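Local atomic coordinates of NADH-rubredoxin oxidoreductase (Clostridium acetobutylicum, PDB entry 3KLJ), a protein that uses its FAD cofactor to pass electrons from NADH to rubredoxin, an intermediate step in the electron transfer chains that scavenge dioxygen in this obligate anaerobe. Residues 88-93 with 104-110. Coordinates in Å, arbitrary orientation, origin at the centre of the assembly. Residue numbers count along the deposited sequence, not the author numbering.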
ATOM      1  N   ILE A  88      10.361 -11.328  19.822  1.00 21.17           N
ATOM      2  CA  ILE A  88      11.581 -11.849  19.213  1.00 20.87           C
ATOM      3  C   ILE A  88      12.716 -11.783  20.238  1.00 20.80           C
ATOM      4  O   ILE A  88      12.929 -10.746  20.871  1.00 20.42           O
ATOM      5  CB  ILE A  88      12.010 -11.076  17.925  1.00 20.85           C
ATOM      6  CG1 ILE A  88      10.893 -11.046  16.883  1.00 20.06           C
ATOM      7  CG2 ILE A  88      13.257 -11.722  17.306  1.00 21.28           C
ATOM      8  CD1 ILE A  88      11.147 -10.047  15.740  1.00 21.08           C
ATOM      9  N   ASP A  89      13.424 -12.900  20.391  1.00 20.67           N
ATOM     10  CA  ASP A  89      14.638 -12.986  21.202  1.00 21.18           C
ATOM     11  C   ASP A  89      15.837 -13.269  20.277  1.00 21.32           C
ATOM     12  O   ASP A  89      16.195 -14.426  20.045  1.00 21.44           O
ATOM     13  CB  ASP A  89      14.461 -14.068  22.276  1.00 20.98           C
ATOM     14  CG  ASP A  89      15.719 -14.325  23.088  1.00 21.42           C
ATOM     15  OD1 ASP A  89      15.694 -15.290  23.875  1.00 21.60           O
ATOM     16  OD2 ASP A  89      16.721 -13.584  22.960  1.00 22.42           O
ATOM     17  N   PRO A  90      16.450 -12.202  19.730  1.00 21.69           N
ATOM     18  CA  PRO A  90      17.515 -12.326  18.732  1.00 21.70           C
ATOM     19  C   PRO A  90      18.759 -13.103  19.135  1.00 21.87           C
ATOM     20  O   PRO A  90      19.369 -13.727  18.263  1.00 21.62           O
ATOM     21  CB  PRO A  90      17.883 -10.873  18.447  1.00 22.18           C
ATOM     22  CG  PRO A  90      16.564 -10.160  18.590  1.00 21.93           C
ATOM     23  CD  PRO A  90      15.979 -10.806  19.827  1.00 21.91           C
ATOM     24  N   ASN A  91      19.147 -13.056  20.413  1.00 21.78           N
ATOM     25  CA  ASN A  91      20.364 -13.725  20.878  0.50 21.92           C
ATOM     26  C   ASN A  91      20.193 -15.236  21.013  1.00 21.87           C
ATOM     27  O   ASN A  91      21.142 -16.003  20.833  1.00 22.30           O
ATOM     28  CB  ASN A  91      20.848 -13.126  22.205  0.50 22.02           C
ATOM     29  CG  ASN A  91      21.248 -11.671  22.076  0.50 22.00           C
ATOM     30  OD1 ASN A  91      22.430 -11.341  22.050  0.50 23.00           O
ATOM     31  ND2 ASN A  91      20.261 -10.794  21.986  0.50 22.89           N
ATOM     32  N   ASN A  92      18.975 -15.658  21.347  1.00 21.35           N
ATOM     33  CA  ASN A  92      18.641 -17.079  21.434  1.00 21.14           C
ATOM     34  C   ASN A  92      17.954 -17.578  20.161  1.00 21.16           C
ATOM     35  O   ASN A  92      17.659 -18.772  20.022  1.00 21.15           O
ATOM     36  CB  ASN A  92      17.755 -17.354  22.651  1.00 21.08           C
ATOM     37  CG  ASN A  92      18.512 -17.255  23.960  1.00 21.32           C
ATOM     38  OD1 ASN A  92      18.268 -16.357  24.762  1.00 21.65           O
ATOM     39  ND2 ASN A  92      19.440 -18.179  24.182  1.00 20.92           N
ATOM     40  N   LYS A  93      17.718 -16.648  19.239  1.00 20.86           N
ATOM     41  CA  LYS A  93      17.064 -16.925  17.963  1.00 21.09           C
ATOM     42  C   LYS A  93      15.725 -17.632  18.164  1.00 20.74           C
ATOM     43  O   LYS A  93      15.462 -18.680  17.575  1.00 20.85           O
ATOM     44  CB  LYS A  93      17.997 -17.705  17.026  1.00 21.16           C
ATOM     45  CG  LYS A  93      19.221 -16.906  16.582  1.00 21.84           C
ATOM     46  CD  LYS A  93      19.942 -17.578  15.425  1.00 21.71           C
ATOM     47  CE  LYS A  93      20.870 -16.601  14.716  1.00 20.82           C
ATOM     48  NZ  LYS A  93      21.565 -17.256  13.576  1.00 18.57           N
ATOM     49  N   LYS A 104      12.458 -21.724  17.157  1.00 23.01           N
ATOM     50  CA  LYS A 104      13.861 -21.411  16.910  1.00 22.31           C
ATOM     51  C   LYS A 104      14.138 -21.289  15.416  1.00 21.65           C
ATOM     52  O   LYS A 104      13.622 -22.070  14.615  1.00 22.22           O
ATOM     53  CB  LYS A 104      14.784 -22.456  17.558  1.00 22.19           C
ATOM     54  CG  LYS A 104      16.277 -22.097  17.509  1.00 22.28           C
ATOM     55  CD  LYS A 104      17.037 -22.535  18.763  1.00 22.49           C
ATOM     56  CE  LYS A 104      17.259 -24.043  18.818  1.00 23.06           C
ATOM     57  NZ  LYS A 104      18.084 -24.453  20.000  1.00 23.26           N
ATOM     58  N   TYR A 105      14.951 -20.302  15.054  1.00 20.61           N
ATOM     59  CA  TYR A 105      15.334 -20.075  13.667  1.00 20.20           C
ATOM     60  C   TYR A 105      16.847 -19.978  13.538  1.00 20.29           C
ATOM     61  O   TYR A 105      17.532 -19.735  14.523  1.00 18.97           O
ATOM     62  CB  TYR A 105      14.691 -18.782  13.141  1.00 20.22           C
ATOM     63  CG  TYR A 105      15.144 -17.513  13.845  1.00 20.43           C
ATOM     64  CD1 TYR A 105      16.333 -16.876  13.475  1.00 20.35           C
ATOM     65  CD2 TYR A 105      14.384 -16.946  14.873  1.00 20.16           C
ATOM     66  CE1 TYR A 105      16.758 -15.718  14.107  1.00 19.80           C
ATOM     67  CE2 TYR A 105      14.802 -15.780  15.513  1.00 19.32           C
ATOM     68  CZ  TYR A 105      15.991 -15.175  15.119  1.00 19.92           C
ATOM     69  OH  TYR A 105      16.433 -14.028  15.736  1.00 21.70           O
ATOM     70  N   GLU A 106      17.356 -20.142  12.317  1.00 20.54           N
ATOM     71  CA  GLU A 106      18.742 -19.785  12.009  1.00 21.23           C
ATOM     72  C   GLU A 106      18.733 -18.390  11.368  1.00 20.84           C
ATOM     73  O   GLU A 106      19.575 -17.544  11.674  1.00 20.93           O
ATOM     74  CB  GLU A 106      19.396 -20.811  11.078  1.00 21.41           C
ATOM     75  CG  GLU A 106      19.331 -22.258  11.574  1.00 24.69           C
ATOM     76  CD  GLU A 106      20.164 -23.221  10.726  1.00 28.81           C
ATOM     77  OE1 GLU A 106      20.855 -22.750   9.793  1.00 31.06           O
ATOM     78  OE2 GLU A 106      20.130 -24.448  10.994  1.00 30.44           O
ATOM     79  N   LYS A 107      17.775 -18.167  10.473  1.00 20.82           N
ATOM     80  CA  LYS A 107      17.516 -16.841   9.913  1.00 20.68           C
ATOM     81  C   LYS A 107      16.044 -16.457  10.018  1.00 20.01           C
ATOM     82  O   LYS A 107      15.158 -17.299   9.826  1.00 19.65           O
ATOM     83  CB  LYS A 107      17.968 -16.767   8.457  1.00 21.40           C
ATOM     84  CG  LYS A 107      19.363 -16.211   8.300  1.00 22.85           C
ATOM     85  CD  LYS A 107      20.360 -17.250   7.928  1.00 24.11           C
ATOM     86  CE  LYS A 107      21.699 -16.575   7.690  1.00 25.81           C
ATOM     87  NZ  LYS A 107      22.714 -17.569   7.266  1.00 27.72           N
ATOM     88  N   LEU A 108      15.801 -15.184  10.335  1.00 18.98           N
ATOM     89  CA  LEU A 108      14.457 -14.654  10.492  1.00 17.86           C
ATOM     90  C   LEU A 108      14.189 -13.583   9.441  1.00 17.94           C
ATOM     91  O   LEU A 108      14.958 -12.624   9.302  1.00 17.26           O
ATOM     92  CB  LEU A 108      14.266 -14.071  11.906  1.00 17.67           C
ATOM     93  CG  LEU A 108      12.896 -13.465  12.254  1.00 17.41           C
ATOM     94  CD1 LEU A 108      11.791 -14.522  12.232  1.00 16.19           C
ATOM     95  CD2 LEU A 108      12.900 -12.737  13.593  1.00 15.41           C
ATOM     96  N   ILE A 109      13.100 -13.746   8.698  1.00 17.11           N
ATOM     97  CA  ILE A 109      12.687 -12.727   7.740  1.00 17.32           C
ATOM     98  C   ILE A 109      11.375 -12.122   8.221  1.00 17.56           C
ATOM     99  O   ILE A 109      10.358 -12.824   8.297  1.00 18.06           O
ATOM    100  CB  ILE A 109      12.513 -13.321   6.332  1.00 17.48           C
ATOM    101  CG1 ILE A 109      13.845 -13.917   5.838  1.00 17.54           C
ATOM    102  CG2 ILE A 109      11.959 -12.276   5.364  1.00 16.51           C
ATOM    103  CD1 ILE A 109      13.728 -14.666   4.518  1.00 16.55           C
ATOM    104  N   ILE A 110      11.405 -10.838   8.569  1.00 17.22           N
ATOM    105  CA  ILE A 110      10.199 -10.133   9.030  1.00 17.18           C
ATOM    106  C   ILE A 110       9.442  -9.506   7.854  1.00 17.29           C
ATOM    107  O   ILE A 110       9.935  -8.579   7.186  1.00 16.86           O
ATOM    108  CB  ILE A 110      10.533  -9.045  10.091  1.00 16.92           C
ATOM    109  CG1 ILE A 110      11.268  -9.661  11.280  1.00 17.03           C
ATOM    110  CG2 ILE A 110       9.256  -8.332  10.549  1.00 16.30           C
ATOM    111  CD1 ILE A 110      11.905  -8.622  12.237  1.00 16.09           C
TER
HETATM  112  O   HOH W   1      18.876 -13.218  15.498  1.00 20.66           O
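Tyr105, with chi1 at 64° (p), raises its ring from the loop before strand 107-110 until it stands beside Lys93. One ring face receives the lysine: CB of Lys93 lies 3.8 Å from the Tyr105 ring centroid, nearly on the ring normal, in a CH-pi contact. Lysine suits this place because its methylenes can cover an aromatic ring while the ammonium goes on to polar partners. The chain runs almost fully extended (chi2 to chi4 all t), which carries NZ of Lys93 to a hydrogen bond with O of Glu106 (2.8 Å) and into a salt bridge with Asp259. The backbones are tied by a hydrogen bond from N of Tyr105 to O of Lys93 (3.0 Å). The contact joins the three-stranded antiparallel sheet of the FAD-binding domain, where 88-93 turns from strand 85-89 into 94-97, to the parallel Rossmann-type sheet containing 107-110, the sheet-on-sheet layering of the glutathione reductase fold. A water links OH of Tyr105 (2.6 Å) to O of Pro90 (2.9 Å), giving the hydroxyl of a buried ring a polar partner. Farther in, toward the FAD, the contact is apolar: Ile88 (mt), its CB pointing toward 104-110, places CD1 3.9 Å from both CD2 of Leu108 and CD1 of Ile110, branched aliphatics filling the space between the sheets.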